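Local coordinates for packaging protein UL32 (Human herpesvirus 8 type M, PDB 6XF9) that binds zinc ions, assembles into a pentameric ring required for herpesviral packaging, and probably helps bring new capsids to nuclear replication compartments for cleavage and packaging of viral DNA, at residues D[87-93]-D[277-282]; D[212-218]-D[384-390]; D[442-446]-D[457-461]. All coordinates share one frame; numbering follows the deposited sequence. Where two conformers were deposited one is given.

Contact 1 of 3, residues D[87-93]-D[277-282]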
ATOM      1  N   HIS D  87     -20.050  17.776  30.042  1.00 41.53           N
ATOM      2  CA  HIS D  87     -20.828  18.018  28.788  0.50 41.22           C
ATOM      3  C   HIS D  87     -22.209  17.141  28.686  1.00 42.97           C
ATOM      4  O   HIS D  87     -22.345  15.900  28.513  1.00 43.67           O
ATOM      5  CB  HIS D  87     -20.103  17.381  27.649  0.50 40.18           C
ATOM      6  CG  HIS D  87     -19.123  18.232  26.938  0.50 39.16           C
ATOM      7  ND1 HIS D  87     -17.777  18.207  27.232  0.50 39.05           N
ATOM      8  CD2 HIS D  87     -19.261  19.025  25.858  0.50 38.53           C
ATOM      9  CE1 HIS D  87     -17.136  19.005  26.405  0.50 38.54           C
ATOM     10  NE2 HIS D  87     -18.015  19.519  25.567  0.50 38.25           N
ATOM     11  N   CYS D  88     -23.285  17.831  28.900  1.00 45.35           N
ATOM     12  CA  CYS D  88     -24.529  17.068  28.909  1.00 47.53           C
ATOM     13  C   CYS D  88     -25.707  18.012  28.742  1.00 49.09           C
ATOM     14  O   CYS D  88     -25.532  19.213  28.506  1.00 48.09           O
ATOM     15  CB  CYS D  88     -24.632  16.229  30.178  1.00 49.02           C
ATOM     16  SG  CYS D  88     -24.337  17.153  31.667  1.00 48.94           S
ATOM     17  N   TRP D  89     -26.923  17.463  28.834  1.00 45.12           N
ATOM     18  CA  TRP D  89     -28.100  18.318  28.739  1.00 47.35           C
ATOM     19  C   TRP D  89     -28.183  19.265  29.935  1.00 47.32           C
ATOM     20  O   TRP D  89     -28.300  20.481  29.752  1.00 46.81           O
ATOM     21  CB  TRP D  89     -29.380  17.477  28.630  1.00 50.99           C
ATOM     22  CG  TRP D  89     -30.592  18.339  28.672  1.00 54.07           C
ATOM     23  CD1 TRP D  89     -31.155  19.013  27.642  1.00 55.29           C
ATOM     24  CD2 TRP D  89     -31.344  18.687  29.841  1.00 56.51           C
ATOM     25  NE1 TRP D  89     -32.238  19.740  28.087  1.00 58.82           N
ATOM     26  CE2 TRP D  89     -32.374  19.545  29.437  1.00 58.94           C
ATOM     27  CE3 TRP D  89     -31.256  18.334  31.188  1.00 56.55           C
ATOM     28  CZ2 TRP D  89     -33.294  20.063  30.329  1.00 60.21           C
ATOM     29  CZ3 TRP D  89     -32.179  18.848  32.072  1.00 58.01           C
ATOM     30  CH2 TRP D  89     -33.174  19.708  31.642  1.00 59.21           C
ATOM     31  N   THR D  90     -28.029  18.728  31.138  1.00 52.82           N
ATOM     32  CA  THR D  90     -28.192  19.529  32.346  1.00 52.78           C
ATOM     33  C   THR D  90     -27.242  20.714  32.397  1.00 49.82           C
ATOM     34  O   THR D  90     -27.629  21.800  32.830  1.00 49.90           O
ATOM     35  CB  THR D  90     -27.994  18.677  33.614  1.00 53.29           C
ATOM     36  OG1 THR D  90     -28.955  17.614  33.634  1.00 56.84           O
ATOM     37  CG2 THR D  90     -28.164  19.531  34.862  1.00 52.98           C
ATOM     38  N   SER D  91     -26.005  20.520  31.964  1.00 50.06           N
ATOM     39  CA  SER D  91     -25.046  21.623  31.984  1.00 47.55           C
ATOM     40  C   SER D  91     -25.423  22.690  30.974  1.00 47.52           C
ATOM     41  O   SER D  91     -25.128  23.870  31.195  1.00 46.81           O
ATOM     42  CB  SER D  91     -23.625  21.139  31.722  1.00 45.78           C
ATOM     43  OG  SER D  91     -23.304  20.034  32.553  1.00 46.41           O
ATOM     44  N   THR D  92     -26.058  22.307  29.858  1.00 47.95           N
ATOM     45  CA  THR D  92     -26.531  23.305  28.901  1.00 48.31           C
ATOM     46  C   THR D  92     -27.741  24.056  29.438  1.00 50.57           C
ATOM     47  O   THR D  92     -27.827  25.283  29.304  1.00 50.41           O
ATOM     48  CB  THR D  92     -26.868  22.629  27.578  1.00 49.35           C
ATOM     49  OG1 THR D  92     -25.708  21.930  27.122  1.00 47.21           O
ATOM     50  CG2 THR D  92     -27.326  23.647  26.524  1.00 50.20           C
ATOM     51  N   MET D  93     -28.670  23.331  30.067  1.00 54.18           N
ATOM     52  CA  MET D  93     -29.829  23.941  30.711  1.00 56.12           C
ATOM     53  C   MET D  93     -29.391  24.955  31.763  1.00 54.32           C
ATOM     54  O   MET D  93     -29.863  26.097  31.772  1.00 54.69           O
ATOM     55  CB  MET D  93     -30.681  22.835  31.335  1.00 58.76           C
ATOM     56  CG  MET D  93     -32.041  23.223  31.906  1.00 61.36           C
ATOM     57  SD  MET D  93     -33.192  24.001  30.741  1.00 63.85           S
ATOM     58  CE  MET D  93     -34.702  23.674  31.632  1.00 65.87           C
ATOM     59  N   PRO D 277     -35.310  17.140  24.342  1.00 56.27           N
ATOM     60  CA  PRO D 277     -34.603  18.342  23.887  1.00 56.23           C
ATOM     61  C   PRO D 277     -33.152  18.003  23.572  1.00 55.46           C
ATOM     62  O   PRO D 277     -32.220  18.650  24.057  1.00 54.32           O
ATOM     63  CB  PRO D 277     -34.743  19.291  25.079  1.00 54.93           C
ATOM     64  CG  PRO D 277     -34.815  18.382  26.263  1.00 53.85           C
ATOM     65  CD  PRO D 277     -35.391  17.063  25.810  1.00 54.87           C
ATOM     66  N   CYS D 278     -32.962  16.961  22.759  1.00 52.34           N
ATOM     67  CA  CYS D 278     -31.644  16.387  22.520  1.00 50.86           C
ATOM     68  C   CYS D 278     -30.730  17.315  21.741  1.00 51.22           C
ATOM     69  O   CYS D 278     -29.524  17.060  21.697  1.00 49.82           O
ATOM     70  CB  CYS D 278     -31.776  15.049  21.779  1.00 50.41           C
ATOM     71  SG  CYS D 278     -32.622  15.150  20.176  1.00 52.37           S
ATOM     72  N   LEU D 279     -31.257  18.387  21.144  1.00 43.16           N
ATOM     73  CA  LEU D 279     -30.413  19.365  20.475  1.00 43.53           C
ATOM     74  C   LEU D 279     -29.686  20.258  21.459  1.00 42.41           C
ATOM     75  O   LEU D 279     -29.052  21.231  21.035  1.00 42.97           O
ATOM     76  CB  LEU D 279     -31.236  20.206  19.498  1.00 45.67           C
ATOM     77  CG  LEU D 279     -31.847  19.409  18.350  1.00 46.93           C
ATOM     78  CD1 LEU D 279     -32.719  20.284  17.456  1.00 47.97           C
ATOM     79  CD2 LEU D 279     -30.754  18.753  17.528  1.00 45.80           C
ATOM     80  N   MET D 280     -29.801  19.969  22.759  1.00 52.18           N
ATOM     81  CA  MET D 280     -28.988  20.592  23.794  1.00 50.01           C
ATOM     82  C   MET D 280     -27.921  19.664  24.364  1.00 47.91           C
ATOM     83  O   MET D 280     -27.172  20.078  25.254  1.00 45.16           O
ATOM     84  CB  MET D 280     -29.868  21.092  24.937  1.00 48.97           C
ATOM     85  CG  MET D 280     -30.628  22.340  24.627  1.00 50.06           C
ATOM     86  SD  MET D 280     -31.866  22.574  25.894  1.00 49.36           S
ATOM     87  CE  MET D 280     -30.895  23.210  27.249  1.00 46.26           C
ATOM     88  N   HIS D 281     -27.828  18.453  23.877  1.00 54.60           N
ATOM     89  CA  HIS D 281     -26.948  17.368  24.249  1.00 51.69           C
ATOM     90  C   HIS D 281     -25.841  17.241  23.204  1.00 50.23           C
ATOM     91  O   HIS D 281     -26.040  17.617  22.043  1.00 51.87           O
ATOM     92  CB  HIS D 281     -27.735  16.058  24.318  1.00 52.19           C
ATOM     93  CG  HIS D 281     -27.011  14.966  25.028  1.00 50.03           C
ATOM     94  ND1 HIS D 281     -26.029  14.209  24.426  1.00 48.00           N
ATOM     95  CD2 HIS D 281     -27.138  14.486  26.290  1.00 49.74           C
ATOM     96  CE1 HIS D 281     -25.554  13.334  25.299  1.00 46.45           C
ATOM     97  NE2 HIS D 281     -26.211  13.480  26.437  1.00 47.54           N
ATOM     98  N   PRO D 282     -24.650  16.740  23.555  1.00 42.20           N
ATOM     99  CA  PRO D 282     -23.563  16.669  22.557  1.00 41.02           C
ATOM    100  C   PRO D 282     -23.854  15.810  21.321  1.00 42.22           C
ATOM    101  O   PRO D 282     -23.289  16.082  20.252  1.00 42.52           O
ATOM    102  CB  PRO D 282     -22.387  16.109  23.368  1.00 37.95           C
ATOM    103  CG  PRO D 282     -22.942  15.800  24.780  1.00 37.38           C
ATOM    104  CD  PRO D 282     -24.122  16.682  24.925  1.00 39.84           C
TER

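Contact 2 of 3, residues D[212-218]-D[384-390]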
ATOM      1  N   THR D 212     -13.111  28.324  48.621  1.00 53.42           N
ATOM      2  CA  THR D 212     -14.472  28.819  48.491  1.00 52.81           C
ATOM      3  C   THR D 212     -15.523  27.727  48.615  1.00 53.23           C
ATOM      4  O   THR D 212     -16.636  28.003  49.069  1.00 53.59           O
ATOM      5  CB  THR D 212     -14.643  29.528  47.157  1.00 51.54           C
ATOM      6  OG1 THR D 212     -13.651  30.549  47.060  1.00 51.69           O
ATOM      7  CG2 THR D 212     -16.001  30.167  47.070  1.00 51.41           C
ATOM      8  N   PHE D 213     -15.225  26.495  48.219  1.00 49.65           N
ATOM      9  CA  PHE D 213     -16.282  25.505  48.071  1.00 49.73           C
ATOM     10  C   PHE D 213     -16.123  24.287  48.947  1.00 51.14           C
ATOM     11  O   PHE D 213     -17.115  23.589  49.184  1.00 51.86           O
ATOM     12  CB  PHE D 213     -16.385  25.042  46.612  1.00 48.68           C
ATOM     13  CG  PHE D 213     -16.695  26.152  45.646  1.00 47.39           C
ATOM     14  CD1 PHE D 213     -17.989  26.629  45.512  1.00 47.27           C
ATOM     15  CD2 PHE D 213     -15.701  26.702  44.866  1.00 46.58           C
ATOM     16  CE1 PHE D 213     -18.281  27.647  44.620  1.00 46.52           C
ATOM     17  CE2 PHE D 213     -15.987  27.715  43.967  1.00 45.77           C
ATOM     18  CZ  PHE D 213     -17.275  28.190  43.845  1.00 45.77           C
ATOM     19  N   CYS D 214     -14.921  23.998  49.411  1.00 63.48           N
ATOM     20  CA  CYS D 214     -14.645  22.746  50.084  1.00 65.20           C
ATOM     21  C   CYS D 214     -14.758  22.904  51.600  1.00 66.72           C
ATOM     22  O   CYS D 214     -14.577  23.992  52.156  1.00 66.43           O
ATOM     23  CB  CYS D 214     -13.263  22.241  49.667  1.00 65.38           C
ATOM     24  SG  CYS D 214     -13.201  21.828  47.844  1.00 64.21           S
ATOM     25  N   GLY D 215     -15.031  21.776  52.263  1.00110.94           N
ATOM     26  CA  GLY D 215     -15.213  21.694  53.704  1.00112.36           C
ATOM     27  C   GLY D 215     -16.595  21.143  54.010  1.00112.99           C
ATOM     28  O   GLY D 215     -17.583  21.572  53.392  1.00111.91           O
ATOM     29  N   ALA D 216     -16.684  20.206  54.967  1.00105.49           N
ATOM     30  CA  ALA D 216     -17.975  19.589  55.279  1.00105.86           C
ATOM     31  C   ALA D 216     -18.969  20.607  55.801  1.00105.50           C
ATOM     32  O   ALA D 216     -20.188  20.423  55.655  1.00105.23           O
ATOM     33  CB  ALA D 216     -17.801  18.473  56.314  1.00107.03           C
ATOM     34  N   SER D 217     -18.458  21.716  56.345  1.00107.06           N
ATOM     35  CA  SER D 217     -19.284  22.792  56.871  1.00107.55           C
ATOM     36  C   SER D 217     -20.267  23.309  55.840  1.00106.35           C
ATOM     37  O   SER D 217     -21.264  23.936  56.225  1.00107.46           O
ATOM     38  CB  SER D 217     -18.398  23.932  57.395  1.00108.35           C
ATOM     39  OG  SER D 217     -19.183  25.067  57.701  1.00109.23           O
ATOM     40  N   ARG D 218     -20.023  23.045  54.529  1.00 64.52           N
ATOM     41  CA  ARG D 218     -20.721  23.748  53.459  1.00 63.00           C
ATOM     42  C   ARG D 218     -22.019  23.040  53.138  1.00 63.11           C
ATOM     43  O   ARG D 218     -22.027  21.817  52.953  1.00 63.53           O
ATOM     44  CB  ARG D 218     -19.870  23.804  52.205  1.00 61.61           C
ATOM     45  CG  ARG D 218     -18.618  24.636  52.325  1.00 61.23           C
ATOM     46  CD  ARG D 218     -18.989  26.087  52.164  1.00 60.56           C
ATOM     47  NE  ARG D 218     -19.359  26.757  53.395  1.00 62.50           N
ATOM     48  CZ  ARG D 218     -19.976  27.930  53.428  1.00 62.70           C
ATOM     49  NH1 ARG D 218     -20.289  28.550  52.297  1.00 61.46           N
ATOM     50  NH2 ARG D 218     -20.275  28.486  54.590  1.00 65.12           N
ATOM     51  N   VAL D 384     -17.442  22.687  43.325  1.00 44.34           N
ATOM     52  CA  VAL D 384     -17.729  23.937  42.620  1.00 43.65           C
ATOM     53  C   VAL D 384     -19.203  24.025  42.292  1.00 43.94           C
ATOM     54  O   VAL D 384     -19.853  25.055  42.499  1.00 44.36           O
ATOM     55  CB  VAL D 384     -16.881  24.062  41.340  1.00 43.04           C
ATOM     56  CG1 VAL D 384     -17.294  25.285  40.580  1.00 42.78           C
ATOM     57  CG2 VAL D 384     -15.414  24.141  41.675  1.00 43.12           C
ATOM     58  N   LEU D 385     -19.758  22.944  41.764  1.00 43.28           N
ATOM     59  CA  LEU D 385     -21.089  23.042  41.198  1.00 43.31           C
ATOM     60  C   LEU D 385     -22.148  23.176  42.280  1.00 44.07           C
ATOM     61  O   LEU D 385     -23.159  23.859  42.077  1.00 44.29           O
ATOM     62  CB  LEU D 385     -21.377  21.830  40.321  1.00 43.28           C
ATOM     63  CG  LEU D 385     -20.607  21.718  39.008  1.00 42.75           C
ATOM     64  CD1 LEU D 385     -21.312  20.671  38.130  1.00 42.97           C
ATOM     65  CD2 LEU D 385     -20.469  23.073  38.290  1.00 42.49           C
ATOM     66  N   PHE D 386     -21.961  22.503  43.421  1.00 49.62           N
ATOM     67  CA  PHE D 386     -23.084  22.286  44.322  1.00 50.34           C
ATOM     68  C   PHE D 386     -22.890  22.735  45.758  1.00 50.85           C
ATOM     69  O   PHE D 386     -23.883  22.801  46.485  1.00 51.51           O
ATOM     70  CB  PHE D 386     -23.506  20.805  44.304  1.00 50.73           C
ATOM     71  CG  PHE D 386     -24.426  20.490  43.162  1.00 50.60           C
ATOM     72  CD1 PHE D 386     -25.723  20.975  43.156  1.00 50.90           C
ATOM     73  CD2 PHE D 386     -23.972  19.799  42.061  1.00 50.27           C
ATOM     74  CE1 PHE D 386     -26.566  20.739  42.093  1.00 50.94           C
ATOM     75  CE2 PHE D 386     -24.807  19.548  40.997  1.00 50.40           C
ATOM     76  CZ  PHE D 386     -26.105  20.018  41.014  1.00 50.87           C
ATOM     77  N   ARG D 387     -21.687  23.066  46.189  1.00 67.29           N
ATOM     78  CA  ARG D 387     -21.499  23.580  47.533  1.00 67.87           C
ATOM     79  C   ARG D 387     -21.639  25.093  47.568  1.00 67.79           C
ATOM     80  O   ARG D 387     -21.178  25.805  46.662  1.00 67.01           O
ATOM     81  CB  ARG D 387     -20.150  23.149  48.085  1.00 68.24           C
ATOM     82  CG  ARG D 387     -20.148  21.665  48.305  1.00 68.97           C
ATOM     83  CD  ARG D 387     -19.230  21.246  49.399  1.00 70.11           C
ATOM     84  NE  ARG D 387     -19.447  19.831  49.675  1.00 71.22           N
ATOM     85  CZ  ARG D 387     -20.421  19.375  50.454  1.00 71.91           C
ATOM     86  NH1 ARG D 387     -21.260  20.234  51.024  1.00 71.95           N
ATOM     87  NH2 ARG D 387     -20.553  18.070  50.672  1.00 72.56           N
ATOM     88  N   LEU D 388     -22.298  25.573  48.627  1.00 71.83           N
ATOM     89  CA  LEU D 388     -22.572  26.991  48.771  1.00 71.85           C
ATOM     90  C   LEU D 388     -21.270  27.722  49.069  1.00 71.91           C
ATOM     91  O   LEU D 388     -20.606  27.414  50.061  1.00 72.82           O
ATOM     92  CB  LEU D 388     -23.577  27.202  49.905  1.00 73.97           C
ATOM     93  CG  LEU D 388     -24.123  28.630  50.067  1.00 75.49           C
ATOM     94  CD1 LEU D 388     -25.570  28.576  50.566  1.00 76.85           C
ATOM     95  CD2 LEU D 388     -23.201  29.549  50.941  1.00 76.33           C
ATOM     96  N   PRO D 389     -20.906  28.727  48.290  1.00 53.39           N
ATOM     97  CA  PRO D 389     -19.594  29.349  48.473  1.00 53.43           C
ATOM     98  C   PRO D 389     -19.521  30.190  49.733  1.00 55.35           C
ATOM     99  O   PRO D 389     -20.496  30.806  50.170  1.00 56.59           O
ATOM    100  CB  PRO D 389     -19.445  30.225  47.228  1.00 52.61           C
ATOM    101  CG  PRO D 389     -20.825  30.517  46.801  1.00 52.83           C
ATOM    102  CD  PRO D 389     -21.655  29.310  47.171  1.00 52.86           C
ATOM    103  N   ARG D 390     -18.320  30.243  50.292  1.00 57.50           N
ATOM    104  CA  ARG D 390     -18.033  31.168  51.366  1.00 59.03           C
ATOM    105  C   ARG D 390     -17.815  32.526  50.730  1.00 59.26           C
ATOM    106  O   ARG D 390     -16.925  32.670  49.878  1.00 58.12           O
ATOM    107  CB  ARG D 390     -16.785  30.744  52.121  1.00 59.37           C
ATOM    108  CG  ARG D 390     -16.796  29.344  52.630  1.00 59.34           C
ATOM    109  CD  ARG D 390     -15.409  29.017  53.145  1.00 59.69           C
ATOM    110  NE  ARG D 390     -15.475  27.816  53.970  1.00 60.62           N
ATOM    111  CZ  ARG D 390     -15.288  26.585  53.516  1.00 59.58           C
ATOM    112  NH1 ARG D 390     -14.938  26.396  52.252  1.00 57.82           N
ATOM    113  NH2 ARG D 390     -15.405  25.552  54.338  1.00 60.48           N
TER

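Contact 3 of 3, residues D[442-446]-D[457-461]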
ATOM      1  N   ILE D 442     -10.179   5.560  15.660  1.00 46.86           N
ATOM      2  CA  ILE D 442     -10.118   4.566  16.730  1.00 46.52           C
ATOM      3  C   ILE D 442      -8.677   4.277  17.138  1.00 46.17           C
ATOM      4  O   ILE D 442      -8.383   4.112  18.327  1.00 46.29           O
ATOM      5  CB  ILE D 442     -10.860   3.288  16.302  1.00 46.82           C
ATOM      6  CG1 ILE D 442     -12.360   3.533  16.362  1.00 47.18           C
ATOM      7  CG2 ILE D 442     -10.445   2.132  17.178  1.00 46.92           C
ATOM      8  CD1 ILE D 442     -13.186   2.455  15.733  1.00 47.89           C
ATOM      9  N   ARG D 443      -7.761   4.166  16.175  1.00 60.23           N
ATOM     10  CA  ARG D 443      -6.378   3.855  16.550  1.00 60.06           C
ATOM     11  C   ARG D 443      -5.692   5.059  17.194  1.00 59.95           C
ATOM     12  O   ARG D 443      -4.905   4.894  18.134  1.00 60.03           O
ATOM     13  CB  ARG D 443      -5.608   3.253  15.359  1.00 60.35           C
ATOM     14  CG  ARG D 443      -4.652   4.101  14.551  1.00 60.63           C
ATOM     15  CD  ARG D 443      -3.837   3.219  13.552  1.00 60.86           C
ATOM     16  NE  ARG D 443      -4.686   2.376  12.695  1.00 61.30           N
ATOM     17  CZ  ARG D 443      -4.769   1.044  12.779  1.00 61.41           C
ATOM     18  NH1 ARG D 443      -4.057   0.380  13.691  1.00 61.36           N
ATOM     19  NH2 ARG D 443      -5.575   0.369  11.957  1.00 61.53           N
ATOM     20  N   GLU D 444      -5.933   6.274  16.697  1.00 53.70           N
ATOM     21  CA  GLU D 444      -5.348   7.441  17.371  1.00 53.75           C
ATOM     22  C   GLU D 444      -5.970   7.659  18.751  1.00 53.45           C
ATOM     23  O   GLU D 444      -5.290   8.077  19.690  1.00 53.52           O
ATOM     24  CB  GLU D 444      -5.507   8.693  16.508  1.00 54.07           C
ATOM     25  CG  GLU D 444      -4.853   9.943  17.079  1.00 54.40           C
ATOM     26  CD  GLU D 444      -3.343   9.820  17.276  1.00 54.82           C
ATOM     27  OE1 GLU D 444      -2.722   8.980  16.592  1.00 54.98           O
ATOM     28  OE2 GLU D 444      -2.768  10.593  18.090  1.00 55.10           O
ATOM     29  N   LEU D 445      -7.271   7.424  18.880  1.00 40.25           N
ATOM     30  CA  LEU D 445      -7.926   7.582  20.171  1.00 39.93           C
ATOM     31  C   LEU D 445      -7.428   6.564  21.180  1.00 40.14           C
ATOM     32  O   LEU D 445      -7.294   6.871  22.368  1.00 40.42           O
ATOM     33  CB  LEU D 445      -9.433   7.465  19.992  1.00 40.27           C
ATOM     34  CG  LEU D 445     -10.247   7.373  21.275  1.00 40.39           C
ATOM     35  CD1 LEU D 445      -9.978   8.558  22.203  1.00 40.12           C
ATOM     36  CD2 LEU D 445     -11.686   7.355  20.866  1.00 40.74           C
ATOM     37  N   THR D 446      -7.200   5.328  20.752  1.00 44.07           N
ATOM     38  CA  THR D 446      -6.647   4.348  21.682  1.00 44.42           C
ATOM     39  C   THR D 446      -5.261   4.756  22.155  1.00 44.54           C
ATOM     40  O   THR D 446      -4.936   4.617  23.338  1.00 45.15           O
ATOM     41  CB  THR D 446      -6.609   2.977  21.037  1.00 44.60           C
ATOM     42  OG1 THR D 446      -7.927   2.645  20.590  1.00 44.85           O
ATOM     43  CG2 THR D 446      -6.189   1.963  22.052  1.00 45.57           C
ATOM     44  N   ALA D 457     -12.235   0.177  27.996  1.00 50.35           N
ATOM     45  CA  ALA D 457     -12.240  -0.883  27.006  1.00 50.09           C
ATOM     46  C   ALA D 457     -11.827  -0.305  25.661  1.00 48.49           C
ATOM     47  O   ALA D 457     -11.834   0.912  25.450  1.00 47.45           O
ATOM     48  CB  ALA D 457     -13.611  -1.539  26.907  1.00 50.84           C
ATOM     49  N   HIS D 458     -11.451  -1.188  24.751  1.00 51.40           N
ATOM     50  CA  HIS D 458     -10.934  -0.735  23.474  1.00 49.84           C
ATOM     51  C   HIS D 458     -12.041  -0.048  22.681  1.00 49.30           C
ATOM     52  O   HIS D 458     -13.152  -0.580  22.602  1.00 50.10           O
ATOM     53  CB  HIS D 458     -10.369  -1.907  22.691  1.00 50.00           C
ATOM     54  CG  HIS D 458      -9.533  -1.485  21.528  1.00 48.97           C
ATOM     55  ND1 HIS D 458     -10.065  -1.232  20.280  1.00 48.52           N
ATOM     56  CD2 HIS D 458      -8.209  -1.232  21.433  1.00 48.41           C
ATOM     57  CE1 HIS D 458      -9.100  -0.846  19.465  1.00 47.80           C
ATOM     58  NE2 HIS D 458      -7.966  -0.831  20.144  1.00 47.76           N
ATOM     59  N   PRO D 459     -11.789   1.127  22.091  1.00 45.08           N
ATOM     60  CA  PRO D 459     -12.878   1.843  21.407  1.00 44.75           C
ATOM     61  C   PRO D 459     -13.572   1.047  20.325  1.00 45.22           C
ATOM     62  O   PRO D 459     -14.778   1.236  20.134  1.00 45.89           O
ATOM     63  CB  PRO D 459     -12.174   3.069  20.824  1.00 43.81           C
ATOM     64  CG  PRO D 459     -11.072   3.322  21.769  1.00 43.65           C
ATOM     65  CD  PRO D 459     -10.601   1.980  22.266  1.00 44.32           C
ATOM     66  N   SER D 460     -12.884   0.127  19.642  1.00 53.76           N
ATOM     67  CA  SER D 460     -13.579  -0.681  18.638  1.00 53.95           C
ATOM     68  C   SER D 460     -14.613  -1.570  19.297  1.00 55.06           C
ATOM     69  O   SER D 460     -15.724  -1.723  18.782  1.00 55.73           O
ATOM     70  CB  SER D 460     -12.587  -1.531  17.846  1.00 53.94           C
ATOM     71  OG  SER D 460     -11.835  -2.382  18.702  1.00 54.40           O
ATOM     72  N   GLN D 461     -14.263  -2.161  20.439  1.00 48.32           N
ATOM     73  CA  GLN D 461     -15.251  -2.894  21.217  1.00 49.34           C
ATOM     74  C   GLN D 461     -16.400  -1.977  21.610  1.00 49.71           C
ATOM     75  O   GLN D 461     -17.571  -2.325  21.425  1.00 50.59           O
ATOM     76  CB  GLN D 461     -14.585  -3.526  22.448  1.00 50.03           C
ATOM     77  CG  GLN D 461     -15.594  -3.946  23.510  1.00 51.70           C
ATOM     78  CD  GLN D 461     -14.968  -4.515  24.797  1.00 52.83           C
ATOM     79  OE1 GLN D 461     -13.742  -4.531  24.958  1.00 52.58           O
ATOM     80  NE2 GLN D 461     -15.826  -4.948  25.735  1.00 54.20           N
TER

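Contact 1 of 3, residues D[87-93]-D[277-282]
The N-terminal end of helix 89-106, with Cys88 as its N-cap, meets a 3-10 turn at residues 278-280, close to a zinc site. Met280 is the main wedge: its CB lies 3.6 Å from Trp89 CD1, and its sulfur completes a Met-aromatic contact, with SD 4.5 Å from the centroid of the five-membered ring of Trp89. That approach is oblique, 63° off the ring normal. The bend at chi3 (77°) turns the methyl back to the helix, where Met280 CE reaches Thr92 CG2 at 3.7 Å and the backbone N of Met93. On the same indole, Pro277 CG comes to 3.4 Å from Trp89 NE1. The hydroxyl of Thr92 is turned beside its own backbone N (chi1 -56°), and Thr92 OG1 sits 3.0 Å from Met280 O. Further along, Pro282 CG packs 3.8 Å from His87 O. Glu300, on helix 297-304, accepts from the backbone N of both Trp89 and Thr90. The side chain of Cys88 is about 5 Å from that of Cys299, so this buried helix start packed on a 3-10 turn lies beside the CxxC-type zinc site of Cys296, Cys299, His366 and Cys373.

Contact 2 of 3, residues D[212-218]-D[384-390]
Chi1 of -54° with extended chi2 and chi3 carries the guanidinium of Arg390 out to Cys214 O, whereas Arg218, bent at chi2 and chi3, folds its own guanidinium back over the chain of Arg390. Both terminal nitrogens of Arg390 point at that carbonyl; the NH1 distance to Cys214 O, 2.4 Å, is too short to be taken literally, and the NH2 bond is weak. Arg390 NH1 has another acceptor in Ala211 O. In the opposite direction Arg218 NH1 donates to Leu388 O at 2.5 Å, arriving from above the carbonyl plane. The two guanidinium planes lie 27° apart, with Arg390 CG over the centre of the Arg218 plane. The backbone adds a bond from Arg390 N to Thr212 O, 3.1 Å. Deeper in, the Phe213 ring is sandwiched. Thr212 CG2 covers one face, and Val384 CA makes a CH-pi contact on the other, 3.9 Å from the centroid. Pro389 CB touches Phe213 CE1 at 3.8 Å and presses tightly on Thr212 CG2. Arginine side chains bonded to backbone carbonyls thus join the C-terminal end of helix 207-213, and the type I beta turn after it, to the linker between helices 382-386 and 391-402.

Contact 3 of 3, residues D[442-446]-D[457-461]
Thr446 reaches across to His458 and Pro459 from one face of helix 435-451. Its CB is 4.1 Å from His458 NE2, and the two branches then part. CG2, anti to the backbone N, lies against the imidazole, 3.8 Å from His458 CD2. OG1, turned beside the backbone N (chi1 -56°), comes over a face of the same ring, 3.5 Å from His458 NE2, and also lies 3.2 Å from Pro459 CD. No hydrogen bond crosses between the segments; the hydroxyl instead donates back to its own helix, to Ile442 O at 2.7 Å, and this bond holds the Thr446 side chain in rotation while its oxygen faces the histidine. That carbonyl also accepts the routine bond from Thr446 N, and the two donors reach it from opposite faces of its plane.

The imidazole is itself fixed from within residues 457-461. His458 is the N-cap of helix 459-465, and its ND1 accepts from Ser460 N at 3.2 Å, with an N-H...N angle of 155°, a capping bond. Ser460 OG is also hydrogen-bonded to His458 ND1. Apolar contacts complete the interface: Ile442 CG2 is 4.1 Å from Pro459 CB, and Leu445 CG is 4.2 Å from Pro459 CG.

Phe425 of helix 416-430 touches both Leu445 and Pro459. Thr175 of the second subunit packs on Ile442, His458 and Ser460, and Asn150 of that subunit accepts from His458 N. The contact therefore joins helix 435-451 to the start of helix 459-465 between helix 416-430 and a subunit interface of the ring.

In the fold
The three contacts are separate regions of a largely helical chain. Contact 1 is the most central, its centre about 7 Å from that of the chain, against about 21 Å for each of the others. Contacts 1 and 2 interleave along the sequence, but their centres stand 25 Å apart and their nearest atoms about 6 Å. Contact 3 follows both in sequence, its centre 25 Å from that of contact 1 and 37 Å from that of contact 2. Their relation to zinc differs: the His281 side chain of contact 1 is about 8 Å from a zinc ion, the Leu445 side chain of contact 3 about 11 Å from another, and contact 2 lies away from the zinc sites. Among the three, contact 3 alone is touched by another subunit.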